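Local atomic coordinates of 3-methylornithine synthase (Methanosarcina barkeri, PDB entry 3T7V), a protein that catalyses the radical-based isomerisation of L-lysine to (3R)-3-methyl-D-ornithine in pyrrolysine biosynthesis, using a [4Fe-4S] cluster and S-adenosylmethionine. Residues Q170-T175 with I216-L221; L221-M226 with S263-M268; P275-L280 with V297-P302; E281-M286 with V328-I333. One frame throughout, in Å; residues are numbered along the deposited sequence.

Contact 1 of 4, residues Q170-T175 with I216-L221. With SAM (S-adenosylmethionine), chain C.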
loop_
_atom_site.group_PDB
_atom_site.type_symbol
_atom_site.label_atom_id
_atom_site.label_comp_id
_atom_site.label_asym_id
_atom_site.label_seq_id
_atom_site.Cartn_x
_atom_site.Cartn_y
_atom_site.Cartn_z
ATOM N N GLN A 170 1.861 -2.870 -9.275
ATOM C CA GLN A 170 1.553 -3.144 -10.697
ATOM C C GLN A 170 0.134 -2.686 -11.104
ATOM O O GLN A 170 -0.119 -2.464 -12.308
ATOM C CB GLN A 170 1.637 -4.633 -10.968
ATOM C CG GLN A 170 1.887 -4.933 -12.461
ATOM C CD GLN A 170 3.252 -4.550 -12.968
ATOM O OE1 GLN A 170 4.189 -4.411 -12.204
ATOM N NE2 GLN A 170 3.391 -4.451 -14.297
ATOM N N GLU A 171 -0.780 -2.563 -10.107
ATOM C CA GLU A 171 -2.230 -2.172 -10.332
ATOM C C GLU A 171 -3.061 -3.333 -10.884
ATOM O O GLU A 171 -4.129 -3.671 -10.364
ATOM C CB GLU A 171 -2.489 -0.968 -11.234
ATOM C CG GLU A 171 -1.601 0.225 -11.059
ATOM C CD GLU A 171 -1.501 0.672 -9.649
ATOM O OE1 GLU A 171 -2.329 0.366 -8.719
ATOM O OE2 GLU A 171 -0.514 1.365 -9.387
ATOM N N THR A 172 -2.535 -3.952 -11.923
ATOM C CA THR A 172 -3.186 -5.139 -12.512
ATOM C C THR A 172 -2.115 -5.908 -13.284
ATOM O O THR A 172 -1.258 -5.300 -13.944
ATOM C CB THR A 172 -4.333 -4.709 -13.451
ATOM O OG1 THR A 172 -4.902 -5.853 -14.044
ATOM C CG2 THR A 172 -3.872 -3.761 -14.556
ATOM N N TYR A 173 -2.260 -7.215 -13.350
ATOM C CA TYR A 173 -1.495 -8.024 -14.293
ATOM C C TYR A 173 -2.265 -8.421 -15.563
ATOM O O TYR A 173 -1.749 -9.202 -16.393
ATOM C CB TYR A 173 -0.981 -9.329 -13.621
ATOM C CG TYR A 173 0.160 -9.021 -12.684
ATOM C CD1 TYR A 173 -0.063 -8.475 -11.410
ATOM C CD2 TYR A 173 1.450 -9.254 -13.090
ATOM C CE1 TYR A 173 1.036 -8.109 -10.567
ATOM C CE2 TYR A 173 2.544 -8.937 -12.256
ATOM C CZ TYR A 173 2.316 -8.379 -11.025
ATOM O OH TYR A 173 3.395 -8.035 -10.246
ATOM N N ASP A 174 -3.463 -7.855 -15.719
ATOM C CA ASP A 174 -4.222 -8.040 -16.951
ATOM C C ASP A 174 -3.716 -6.987 -17.924
ATOM O O ASP A 174 -3.886 -5.785 -17.705
ATOM C CB ASP A 174 -5.692 -7.770 -16.557
ATOM C CG ASP A 174 -6.637 -7.774 -17.701
ATOM O OD1 ASP A 174 -6.219 -7.767 -18.869
ATOM O OD2 ASP A 174 -7.899 -7.833 -17.341
ATOM N N THR A 175 -3.016 -7.416 -18.980
ATOM C CA THR A 175 -2.340 -6.475 -19.857
ATOM C C THR A 175 -3.269 -5.502 -20.577
ATOM O O THR A 175 -2.926 -4.254 -20.680
ATOM C CB THR A 175 -1.363 -7.225 -20.779
ATOM O OG1 THR A 175 -2.040 -8.347 -21.353
ATOM C CG2 THR A 175 -0.281 -7.772 -19.896
ATOM N N ILE A 216 -13.857 -10.911 -12.104
ATOM C CA ILE A 216 -13.215 -12.008 -11.343
ATOM C C ILE A 216 -12.014 -12.527 -12.080
ATOM O O ILE A 216 -10.983 -12.740 -11.429
ATOM C CB ILE A 216 -14.232 -13.121 -11.028
ATOM C CG1 ILE A 216 -15.196 -12.641 -9.992
ATOM C CG2 ILE A 216 -13.573 -14.452 -10.648
ATOM C CD1 ILE A 216 -16.398 -13.562 -9.753
ATOM N N GLU A 217 -12.125 -12.781 -13.386
ATOM C CA GLU A 217 -10.963 -13.391 -14.107
ATOM C C GLU A 217 -9.742 -12.442 -14.073
ATOM O O GLU A 217 -8.609 -12.921 -13.934
ATOM C CB GLU A 217 -11.396 -13.792 -15.525
ATOM C CG GLU A 217 -12.326 -15.020 -15.423
ATOM C CD GLU A 217 -12.639 -15.592 -16.809
ATOM O OE1 GLU A 217 -12.770 -14.761 -17.802
ATOM O OE2 GLU A 217 -12.722 -16.842 -16.848
ATOM N N SER A 218 -9.992 -11.149 -14.268
ATOM C CA SER A 218 -8.868 -10.164 -14.259
ATOM C C SER A 218 -8.221 -10.162 -12.883
ATOM O O SER A 218 -6.973 -10.130 -12.781
ATOM C CB SER A 218 -9.517 -8.797 -14.519
ATOM O OG SER A 218 -8.597 -7.762 -14.519
ATOM N N THR A 219 -9.026 -10.244 -11.838
ATOM C CA THR A 219 -8.521 -10.258 -10.475
ATOM C C THR A 219 -7.691 -11.510 -10.225
ATOM O O THR A 219 -6.645 -11.418 -9.549
ATOM C CB THR A 219 -9.705 -10.156 -9.509
ATOM O OG1 THR A 219 -10.420 -8.934 -9.810
ATOM C CG2 THR A 219 -9.200 -10.141 -8.049
ATOM N N ILE A 220 -8.159 -12.683 -10.683
ATOM C CA ILE A 220 -7.322 -13.897 -10.526
ATOM C C ILE A 220 -5.987 -13.763 -11.224
ATOM O O ILE A 220 -4.965 -14.151 -10.650
ATOM C CB ILE A 220 -8.123 -15.114 -11.016
ATOM C CG1 ILE A 220 -9.311 -15.243 -10.080
ATOM C CG2 ILE A 220 -7.242 -16.343 -10.996
ATOM C CD1 ILE A 220 -10.222 -16.397 -10.521
ATOM N N LEU A 221 -5.981 -13.205 -12.463
ATOM C CA LEU A 221 -4.731 -12.997 -13.209
ATOM C C LEU A 221 -3.817 -12.101 -12.352
ATOM O O LEU A 221 -2.630 -12.383 -12.211
ATOM C CB LEU A 221 -4.978 -12.279 -14.527
ATOM C CG LEU A 221 -5.554 -12.937 -15.784
ATOM C CD1 LEU A 221 -5.587 -11.916 -16.946
ATOM C CD2 LEU A 221 -4.583 -14.077 -16.100
HETATM N N SAM C . 4.005 7.779 -8.201
HETATM C CA SAM C . 4.438 6.565 -7.690
HETATM C C SAM C . 3.789 5.377 -8.277
HETATM O O SAM C . 2.859 5.516 -9.097
HETATM O OXT SAM C . 4.305 4.237 -7.998
HETATM C CB SAM C . 3.945 6.310 -6.446
HETATM C CG SAM C . 2.557 6.626 -6.064
HETATM S SD SAM C . 1.668 5.170 -5.365
HETATM C CE SAM C . 1.374 5.719 -3.706
HETATM C "C5'" SAM C . 0.053 5.380 -6.083
HETATM C "C4'" SAM C . -0.625 4.229 -6.165
HETATM O "O4'" SAM C . -1.729 4.895 -5.280
HETATM C "C3'" SAM C . -0.972 3.796 -7.372
HETATM O "O3'" SAM C . -0.036 2.710 -7.324
HETATM C "C2'" SAM C . -2.315 3.257 -6.860
HETATM O "O2'" SAM C . -2.281 1.840 -6.489
HETATM C "C1'" SAM C . -2.853 4.115 -5.701
HETATM N N9 SAM C . -3.841 5.125 -6.231
HETATM C C8 SAM C . -3.642 6.229 -7.013
HETATM N N7 SAM C . -4.811 6.793 -7.277
HETATM C C5 SAM C . -5.784 6.052 -6.645
HETATM C C6 SAM C . -7.185 6.130 -6.635
HETATM N N6 SAM C . -7.859 7.076 -7.290
HETATM N N1 SAM C . -7.866 5.259 -5.875
HETATM C C2 SAM C . -7.234 4.260 -5.193
HETATM N N3 SAM C . -5.892 4.084 -5.274
HETATM C C4 SAM C . -5.179 5.010 -5.990
HETATM O O HOH W 1 -6.870 -6.899 -12.452
#

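Contact 2 of 4, residues L221-M226 with S263-M268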
loop_
_atom_site.group_PDB
_atom_site.type_symbol
_atom_site.label_atom_id
_atom_site.label_comp_id
_atom_site.label_asym_id
_atom_site.label_seq_id
_atom_site.Cartn_x
_atom_site.Cartn_y
_atom_site.Cartn_z
ATOM N N LEU A 221 -5.981 -13.205 -12.463
ATOM C CA LEU A 221 -4.731 -12.997 -13.209
ATOM C C LEU A 221 -3.817 -12.101 -12.352
ATOM O O LEU A 221 -2.630 -12.383 -12.211
ATOM C CB LEU A 221 -4.978 -12.279 -14.527
ATOM C CG LEU A 221 -5.554 -12.937 -15.784
ATOM C CD1 LEU A 221 -5.587 -11.916 -16.946
ATOM C CD2 LEU A 221 -4.583 -14.077 -16.100
ATOM N N SER A 222 -4.398 -11.118 -11.691
ATOM C CA SER A 222 -3.563 -10.213 -10.877
ATOM C C SER A 222 -3.079 -10.834 -9.595
ATOM O O SER A 222 -1.915 -10.640 -9.211
ATOM C CB SER A 222 -4.319 -8.946 -10.573
ATOM O OG SER A 222 -4.499 -8.246 -11.790
ATOM N N LEU A 223 -3.927 -11.631 -8.952
ATOM C CA LEU A 223 -3.460 -12.352 -7.748
ATOM C C LEU A 223 -2.321 -13.357 -8.081
ATOM O O LEU A 223 -1.304 -13.430 -7.353
ATOM C CB LEU A 223 -4.617 -13.133 -7.061
ATOM C CG LEU A 223 -5.678 -12.145 -6.474
ATOM C CD1 LEU A 223 -6.965 -12.935 -6.135
ATOM C CD2 LEU A 223 -5.184 -11.491 -5.170
ATOM N N ARG A 224 -2.480 -14.115 -9.178
ATOM C CA ARG A 224 -1.471 -15.058 -9.561
ATOM C C ARG A 224 -0.208 -14.289 -10.002
ATOM O O ARG A 224 0.917 -14.714 -9.702
ATOM C CB ARG A 224 -1.972 -15.972 -10.693
ATOM C CG ARG A 224 -3.108 -16.890 -10.278
ATOM C CD ARG A 224 -2.575 -17.849 -9.253
ATOM N NE ARG A 224 -3.631 -18.843 -8.992
ATOM C CZ ARG A 224 -3.733 -19.507 -7.839
ATOM N NH1 ARG A 224 -2.853 -19.294 -6.879
ATOM N NH2 ARG A 224 -4.742 -20.363 -7.651
ATOM N N GLY A 225 -0.357 -13.134 -10.679
ATOM C CA GLY A 225 0.797 -12.306 -11.170
ATOM C C GLY A 225 1.583 -11.816 -9.988
ATOM O O GLY A 225 2.849 -11.862 -10.022
ATOM N N MET A 226 0.883 -11.368 -8.967
ATOM C CA MET A 226 1.570 -10.880 -7.709
ATOM C C MET A 226 2.346 -11.978 -7.039
ATOM O O MET A 226 3.405 -11.677 -6.499
ATOM C CB MET A 226 0.618 -10.213 -6.625
ATOM C CG MET A 226 0.210 -8.784 -6.969
ATOM S SD MET A 226 -0.332 -7.776 -5.517
ATOM C CE MET A 226 -1.525 -9.046 -5.312
ATOM N N SER A 263 -9.055 -10.681 2.337
ATOM C CA SER A 263 -9.121 -12.035 2.929
ATOM C C SER A 263 -8.508 -13.068 2.002
ATOM O O SER A 263 -7.778 -13.933 2.455
ATOM C CB SER A 263 -10.550 -12.421 3.205
ATOM O OG SER A 263 -11.137 -11.523 4.128
ATOM N N VAL A 264 -8.754 -12.956 0.694
ATOM C CA VAL A 264 -8.152 -13.908 -0.233
ATOM C C VAL A 264 -6.625 -13.755 -0.222
ATOM O O VAL A 264 -5.879 -14.753 -0.238
ATOM C CB VAL A 264 -8.729 -13.666 -1.659
ATOM C CG1 VAL A 264 -7.932 -14.467 -2.660
ATOM C CG2 VAL A 264 -10.196 -14.155 -1.669
ATOM N N LEU A 265 -6.113 -12.504 -0.147
ATOM C CA LEU A 265 -4.646 -12.326 -0.079
ATOM C C LEU A 265 -4.085 -12.982 1.169
ATOM O O LEU A 265 -2.963 -13.500 1.147
ATOM C CB LEU A 265 -4.291 -10.795 0.006
ATOM C CG LEU A 265 -4.406 -10.114 -1.389
ATOM C CD1 LEU A 265 -4.267 -8.567 -1.178
ATOM C CD2 LEU A 265 -3.369 -10.582 -2.380
ATOM N N ARG A 266 -4.814 -12.856 2.272
ATOM C CA ARG A 266 -4.299 -13.500 3.528
ATOM C C ARG A 266 -4.269 -15.025 3.380
ATOM O O ARG A 266 -3.343 -15.684 3.910
ATOM C CB ARG A 266 -5.150 -13.092 4.707
ATOM C CG ARG A 266 -4.818 -13.750 6.062
ATOM C CD ARG A 266 -3.354 -13.555 6.437
ATOM N NE ARG A 266 -3.099 -12.156 6.746
ATOM C CZ ARG A 266 -1.879 -11.602 6.756
ATOM N NH1 ARG A 266 -0.796 -12.287 6.482
ATOM N NH2 ARG A 266 -1.766 -10.278 6.940
ATOM N N LEU A 267 -5.238 -15.538 2.629
ATOM C CA LEU A 267 -5.276 -16.983 2.500
ATOM C C LEU A 267 -4.212 -17.458 1.499
ATOM O O LEU A 267 -3.795 -18.590 1.543
ATOM C CB LEU A 267 -6.700 -17.429 2.094
ATOM C CG LEU A 267 -7.801 -17.149 3.148
ATOM C CD1 LEU A 267 -9.206 -17.498 2.642
ATOM C CD2 LEU A 267 -7.543 -17.943 4.408
ATOM N N MET A 268 -3.852 -16.620 0.522
ATOM C CA MET A 268 -2.811 -16.893 -0.459
ATOM C C MET A 268 -1.383 -16.604 0.021
ATOM O O MET A 268 -0.453 -17.254 -0.439
ATOM C CB MET A 268 -2.999 -16.055 -1.744
ATOM C CG MET A 268 -4.224 -16.494 -2.521
ATOM S SD MET A 268 -4.258 -15.478 -4.059
ATOM C CE MET A 268 -2.746 -16.035 -4.938
#

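Contact 3 of 4, residues P275-L280 with V297-P302. With MD0 (5-amino-D-isoleucine), chain D.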
loop_
_atom_site.group_PDB
_atom_site.type_symbol
_atom_site.label_atom_id
_atom_site.label_comp_id
_atom_site.label_asym_id
_atom_site.label_seq_id
_atom_site.Cartn_x
_atom_site.Cartn_y
_atom_site.Cartn_z
ATOM N N PRO A 275 -1.750 -4.527 4.009
ATOM C CA PRO A 275 -2.153 -3.265 4.637
ATOM C C PRO A 275 -3.594 -3.055 4.800
ATOM O O PRO A 275 -4.430 -3.480 3.912
ATOM C CB PRO A 275 -1.530 -2.206 3.739
ATOM C CG PRO A 275 -1.388 -2.797 2.429
ATOM C CD PRO A 275 -1.202 -4.304 2.660
ATOM N N ALA A 276 -3.955 -2.374 5.887
ATOM C CA ALA A 276 -5.250 -1.761 6.052
ATOM C C ALA A 276 -4.963 -0.236 5.871
ATOM O O ALA A 276 -4.436 0.420 6.799
ATOM C CB ALA A 276 -5.768 -2.073 7.452
ATOM N N SER A 277 -5.280 0.314 4.706
ATOM C CA SER A 277 -5.033 1.732 4.400
ATOM C C SER A 277 -6.123 2.658 4.912
ATOM O O SER A 277 -7.309 2.426 4.656
ATOM C CB SER A 277 -4.916 1.932 2.870
ATOM O OG SER A 277 -4.782 3.337 2.577
ATOM N N LEU A 278 -5.728 3.725 5.602
ATOM C CA LEU A 278 -6.707 4.745 6.061
ATOM C C LEU A 278 -7.168 5.629 4.870
ATOM O O LEU A 278 -8.114 6.387 4.989
ATOM C CB LEU A 278 -6.029 5.666 7.047
ATOM C CG LEU A 278 -5.515 5.081 8.369
ATOM C CD1 LEU A 278 -5.169 6.180 9.377
ATOM C CD2 LEU A 278 -6.457 4.098 8.997
ATOM N N ASP A 279 -6.452 5.541 3.729
ATOM C CA ASP A 279 -6.719 6.474 2.632
ATOM C C ASP A 279 -8.080 6.225 1.927
ATOM O O ASP A 279 -8.594 7.115 1.232
ATOM C CB ASP A 279 -5.587 6.291 1.584
ATOM C CG ASP A 279 -5.289 7.523 0.759
ATOM O OD1 ASP A 279 -5.611 8.674 1.124
ATOM O OD2 ASP A 279 -4.577 7.295 -0.272
ATOM N N LEU A 280 -8.639 5.039 2.145
ATOM C CA LEU A 280 -9.840 4.653 1.400
ATOM C C LEU A 280 -11.164 4.895 2.165
ATOM O O LEU A 280 -12.169 5.298 1.562
ATOM C CB LEU A 280 -9.766 3.155 1.103
ATOM C CG LEU A 280 -8.402 2.958 0.366
ATOM C CD1 LEU A 280 -7.812 1.608 0.569
ATOM C CD2 LEU A 280 -8.483 3.537 -1.056
ATOM N N VAL A 297 -1.176 -1.115 9.331
ATOM C CA VAL A 297 -2.060 0.033 9.080
ATOM C C VAL A 297 -1.163 1.098 8.372
ATOM O O VAL A 297 -0.036 1.334 8.805
ATOM C CB VAL A 297 -2.644 0.639 10.343
ATOM C CG1 VAL A 297 -3.560 1.826 10.040
ATOM C CG2 VAL A 297 -3.459 -0.401 11.126
ATOM N N THR A 298 -1.668 1.571 7.209
ATOM C CA THR A 298 -0.894 2.502 6.406
ATOM C C THR A 298 -1.727 3.750 6.131
ATOM O O THR A 298 -2.915 3.826 6.450
ATOM C CB THR A 298 -0.476 1.864 5.059
ATOM O OG1 THR A 298 -1.631 1.703 4.203
ATOM C CG2 THR A 298 0.253 0.503 5.262
ATOM N N SER A 299 -1.034 4.737 5.574
ATOM C CA SER A 299 -1.667 6.034 5.269
ATOM C C SER A 299 -2.000 6.792 6.561
ATOM O O SER A 299 -2.921 7.615 6.627
ATOM C CB SER A 299 -2.886 5.963 4.347
ATOM O OG SER A 299 -2.848 7.133 3.435
ATOM N N ILE A 300 -1.210 6.501 7.609
ATOM C CA ILE A 300 -1.273 7.262 8.863
ATOM C C ILE A 300 -0.443 8.513 8.601
ATOM O O ILE A 300 0.680 8.439 8.139
ATOM C CB ILE A 300 -0.657 6.453 10.019
ATOM C CG1 ILE A 300 -1.341 5.067 10.110
ATOM C CG2 ILE A 300 -0.800 7.285 11.290
ATOM C CD1 ILE A 300 -0.704 4.206 11.206
ATOM N N LEU A 301 -0.968 9.681 8.912
ATOM C CA LEU A 301 -0.190 10.890 8.675
ATOM C C LEU A 301 0.538 11.346 9.905
ATOM O O LEU A 301 0.112 11.063 11.046
ATOM C CB LEU A 301 -1.126 12.015 8.236
ATOM C CG LEU A 301 -1.821 11.718 6.888
ATOM C CD1 LEU A 301 -2.802 12.819 6.470
ATOM C CD2 LEU A 301 -0.862 11.537 5.714
ATOM N N PRO A 302 1.666 12.073 9.696
ATOM C CA PRO A 302 2.371 12.715 10.785
ATOM C C PRO A 302 1.366 13.589 11.597
ATOM O O PRO A 302 0.359 14.094 11.022
ATOM C CB PRO A 302 3.367 13.611 10.014
ATOM C CG PRO A 302 3.681 12.875 8.759
ATOM C CD PRO A 302 2.257 12.412 8.397
HETATM C C MD0 D . -1.394 4.138 1.501
HETATM N N MD0 D . -1.816 6.464 0.951
HETATM O O MD0 D . -0.669 3.339 2.129
HETATM C CA MD0 D . -0.804 5.414 0.995
HETATM C CB MD0 D . -0.187 5.205 -0.422
HETATM C CD MD0 D . 2.014 4.306 -1.440
HETATM N NE MD0 D . 3.118 3.387 -1.194
HETATM C CG MD0 D . 1.019 4.230 -0.285
HETATM C CG2 MD0 D . -1.185 4.656 -1.474
HETATM O OXT MD0 D . -2.592 3.927 1.273
#

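Contact 4 of 4, residues E281-M286 with V328-I333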
loop_
_atom_site.group_PDB
_atom_site.type_symbol
_atom_site.label_atom_id
_atom_site.label_comp_id
_atom_site.label_asym_id
_atom_site.label_seq_id
_atom_site.Cartn_x
_atom_site.Cartn_y
_atom_site.Cartn_z
ATOM N N GLU A 281 -11.153 4.681 3.490
ATOM C CA GLU A 281 -12.359 4.725 4.332
ATOM C C GLU A 281 -12.005 5.167 5.770
ATOM O O GLU A 281 -12.829 5.071 6.708
ATOM C CB GLU A 281 -13.089 3.356 4.291
ATOM C CG GLU A 281 -13.977 3.085 3.079
ATOM C CD GLU A 281 -14.888 1.841 3.261
ATOM O OE1 GLU A 281 -14.416 0.720 3.638
ATOM O OE2 GLU A 281 -16.113 1.986 3.036
ATOM N N GLY A 282 -10.764 5.640 5.973
ATOM C CA GLY A 282 -10.319 6.114 7.305
ATOM C C GLY A 282 -10.260 5.014 8.358
ATOM O O GLY A 282 -10.139 3.855 8.054
ATOM N N ILE A 283 -10.289 5.489 9.614
ATOM C CA ILE A 283 -10.190 4.589 10.757
ATOM C C ILE A 283 -11.352 3.582 10.813
ATOM O O ILE A 283 -11.143 2.417 11.096
ATOM C CB ILE A 283 -9.915 5.400 12.058
ATOM C CG1 ILE A 283 -8.484 5.997 11.929
ATOM C CG2 ILE A 283 -9.927 4.429 13.239
ATOM C CD1 ILE A 283 -8.043 7.062 12.923
ATOM N N ASP A 284 -12.568 4.003 10.470
ATOM C CA ASP A 284 -13.649 2.988 10.467
ATOM C C ASP A 284 -13.349 1.891 9.428
ATOM O O ASP A 284 -13.576 0.677 9.638
ATOM C CB ASP A 284 -15.011 3.626 10.115
ATOM C CG ASP A 284 -15.492 4.657 11.154
ATOM O OD1 ASP A 284 -15.063 4.596 12.346
ATOM O OD2 ASP A 284 -16.354 5.505 10.797
ATOM N N GLY A 285 -12.830 2.329 8.272
ATOM C CA GLY A 285 -12.490 1.382 7.211
ATOM C C GLY A 285 -11.334 0.476 7.652
ATOM O O GLY A 285 -11.232 -0.700 7.248
ATOM N N MET A 286 -10.435 1.015 8.462
ATOM C CA MET A 286 -9.289 0.233 9.004
ATOM C C MET A 286 -9.802 -0.965 9.804
ATOM O O MET A 286 -9.228 -2.086 9.701
ATOM C CB MET A 286 -8.414 1.133 9.897
ATOM C CG MET A 286 -7.199 0.389 10.518
ATOM S SD MET A 286 -6.653 1.294 11.996
ATOM C CE MET A 286 -7.976 0.902 13.185
ATOM N N VAL A 328 -4.138 3.887 17.345
ATOM C CA VAL A 328 -3.819 2.962 18.427
ATOM C C VAL A 328 -5.019 2.845 19.373
ATOM O O VAL A 328 -5.276 1.751 19.898
ATOM C CB VAL A 328 -2.527 3.406 19.130
ATOM C CG1 VAL A 328 -2.329 2.579 20.416
ATOM C CG2 VAL A 328 -1.312 3.231 18.225
ATOM N N ARG A 329 -5.717 3.952 19.597
ATOM C CA ARG A 329 -6.956 3.933 20.456
ATOM C C ARG A 329 -7.938 2.947 19.852
ATOM O O ARG A 329 -8.557 2.160 20.588
ATOM C CB ARG A 329 -7.580 5.336 20.498
ATOM C CG ARG A 329 -8.965 5.400 21.159
ATOM C CD ARG A 329 -9.510 6.833 21.315
ATOM N NE ARG A 329 -10.872 6.816 21.869
ATOM C CZ ARG A 329 -11.640 7.893 22.081
ATOM N NH1 ARG A 329 -12.858 7.741 22.600
ATOM N NH2 ARG A 329 -11.206 9.117 21.772
ATOM N N ARG A 330 -8.147 3.027 18.511
ATOM C CA ARG A 330 -9.130 2.145 17.903
ATOM C C ARG A 330 -8.617 0.674 17.961
ATOM O O ARG A 330 -9.428 -0.240 18.164
ATOM C CB ARG A 330 -9.459 2.579 16.456
ATOM C CG ARG A 330 -10.564 1.765 15.800
ATOM C CD ARG A 330 -11.947 2.044 16.412
ATOM N NE ARG A 330 -12.182 3.481 16.303
ATOM C CZ ARG A 330 -12.912 4.063 15.340
ATOM N NH1 ARG A 330 -13.479 3.326 14.388
ATOM N NH2 ARG A 330 -13.060 5.389 15.320
ATOM N N LEU A 331 -7.325 0.436 17.742
ATOM C CA LEU A 331 -6.820 -0.974 17.855
ATOM C C LEU A 331 -7.130 -1.508 19.273
ATOM O O LEU A 331 -7.472 -2.694 19.401
ATOM C CB LEU A 331 -5.295 -1.013 17.697
ATOM C CG LEU A 331 -4.913 -0.565 16.274
ATOM C CD1 LEU A 331 -3.392 -0.604 16.252
ATOM C CD2 LEU A 331 -5.411 -1.556 15.238
ATOM N N GLU A 332 -6.923 -0.677 20.308
ATOM C CA GLU A 332 -7.187 -1.128 21.696
ATOM C C GLU A 332 -8.659 -1.601 21.861
ATOM O O GLU A 332 -8.949 -2.707 22.431
ATOM C CB GLU A 332 -6.830 -0.033 22.677
ATOM C CG GLU A 332 -6.896 -0.584 24.125
ATOM C CD GLU A 332 -6.709 0.471 25.216
ATOM O OE1 GLU A 332 -7.412 1.524 25.187
ATOM O OE2 GLU A 332 -5.874 0.232 26.130
ATOM N N ILE A 333 -9.584 -0.792 21.340
ATOM C CA ILE A 333 -11.026 -1.148 21.311
ATOM C C ILE A 333 -11.275 -2.498 20.621
ATOM O O ILE A 333 -12.098 -3.319 21.058
ATOM C CB ILE A 333 -11.799 -0.013 20.615
ATOM C CG1 ILE A 333 -11.932 1.161 21.589
ATOM C CG2 ILE A 333 -13.141 -0.492 20.097
ATOM C CD1 ILE A 333 -12.301 2.484 20.936
#

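Contact 1 of 4, residues Q170-T175 with I216-L221
Ser218 OG reaches from the helix to Asp174 and donates a 2.9 Å hydrogen bond to OD2, meeting that oxygen on its anti lone pair. Asp174 CG stands anti to its backbone N (chi1 174°), and Ser218 OG lies 3.5 Å from Asp174 CB. Beside this bond, Leu221 CD1 packs 4.1 Å from Asp174 CA, and Tyr173 CB lies 3.7 Å from Leu221 O. A water ties the two segments a second time, donating to Ser218 OG at 2.8 Å while also bonded to Thr172 OG1. The same threonine oxygen accepts from Asp174 N over 3.0 Å, closing an ST turn that fixes the loop just before Asp174, the N-cap of helix 175-181. In this TIM-barrel radical SAM fold the loop leaves strand 163-167, and its upstream end serves the cofactor: Glu171 OE1 takes the S-adenosylmethionine O2' at 2.7 Å and OE2 takes O3' at 2.5 Å. Glu171 OE2 also forms a salt bridge with Arg182. An alanine at Glu171 would probably leave both ribose hydroxyls without these acceptors and Arg182 without this carboxylate. Further out, Tyr173 is anchored at both ends, its OH to Asp206 and its N to Ser222 OG.

Contact 2 of 4, residues L221-M226 with S263-M268
Arg224 O is gripped by two hydroxyls of its own helix, Ser227 OG and Thr228 OG1, and the same residue's side chain meets Met268 across the contact. There the two side chains cross at about a right angle, Arg224 NH1 standing 3.8 Å from Met268 CE, while Asp25 takes NE in a salt bridge. Deeper in, Leu223 carries the packing. Its CB rests 3.8 Å from Met268 SD, its CD1 meets Val264 CG1 at 3.9 Å, and its CD2 presses against Leu265 CD2 at 3.5 Å, tighter than an ordinary methyl contact. The two helices belong to the outer layer of the TIM barrel, one following strand 203-210 and the other strand 233-238; over segments 221-226 and 263-268 their axes approach to 11.7 Å and cross at -36°. On the barrel side, Ile208 of strand 203-210 touches both Leu223 and Met226. Met226 bends at its last torsion (chi3 -58°), which brings CE across Leu265 at roughly a right angle, 3.8 Å from Leu265 CD2.

Contact 3 of 4, residues P275-L280 with V297-P302
Leu278 packs tightly against the neighbouring strand, its CD2 3.8 Å from Val297 CG1 and its CG close over the backbone oxygen of Thr298; farther along, the packing slackens to 4.1 Å between Leu278 CD1 and Ile300 CG1. Main-chain bonds hold the strands in parallel register: Thr298 N donates to Ala276 O, and Leu278 N to Thr298 O. This is the beta-alpha-beta unit of strand 275-277, helix 278-291 and strand 296-300, a piece of the TIM barrel. Ala276 and Val297 point to one face of the sheet, Ser277 and Thr298 to the other. The hydroxyls of that second face meet the bound 5-amino-D-isoleucine, while Thr298 CG2 still packs 3.6 Å from Pro275 CB. Ser277 OG donates to the ligand's OXT at 2.6 Å and, Ser277 being the N-cap residue, also accepts from Asp279 N. Thr298 OG1, set between its backbone N and carbonyl carbon (chi1 70°), donates to the ligand's O at 2.8 Å. The ligand's N gives Ser299 OG a 2.8 Å bond and Asp279 OD2 a weak one; Arg322 and the backbone N of Val310 and Ala311 hold that aspartate in place.

Contact 4 of 4, residues E281-M286 with V328-I333
The Arg330 guanidinium has Ile283 CG2 over the centre of one face, 3.7 Å above the plane, and Asp284 OD1 at its edge. The edge contact is a salt bridge: Arg330 NH1 donates to Asp284 OD1 at 2.9 Å, with a straight 179° angle, and the oxygen lies in the guanidinium plane. Carboxylate and guanidinium planes are 36° apart, and OD1 is met nearly along its C-O bond. Two successive bends, at chi2 and chi3, fold the arginine back, and Ile283 CG2 lies 3.7 Å from both Arg330 CB and CZ. Met286 slides past the arginine in the opposite direction and puts its CE 3.8 Å from Arg330 CG, with Leu331 CD2 at 4.1 Å from the same methyl. An alanine in place of Arg330 would probably leave Asp284 without this charged mate and strip CG and the guanidinium from the Ile283 and Met286 methyls, CB alone remaining. From the exposed salt bridge the contact runs inward to buried Met286. Segments 281-286 and 328-333 run at 23° to each other, their axes approaching to 10.6 Å; helix 324-334 also offers Val327 to Ile283 and Met286, and Met286 touches Val297 of strand 296-300 as well.

Contact 3 is the core of the set, its centre about 8 Å from that of the chain, where strands pair by main-chain bonds and small hydroxyls face the bound 5-amino-D-isoleucine. Contact 4 backs directly onto it: both use helix 278-291, and Met286 and Ile283 touch Leu278, so the chemistry passes from ligand bonds through apolar packing to a salt bridge at the surface. Contacts 1 and 2 form the other pair, sharing Leu221 and helix 216-228. Contact 1 is partly buried and relies on hydroxyls, a carboxylate and water, its loop reaching the cofactor, whereas contact 2 is a buried, largely apolar helix pair without hydrogen bonds across it. Contacts 1 and 4 lie farthest apart, centres about 30 Å from each other.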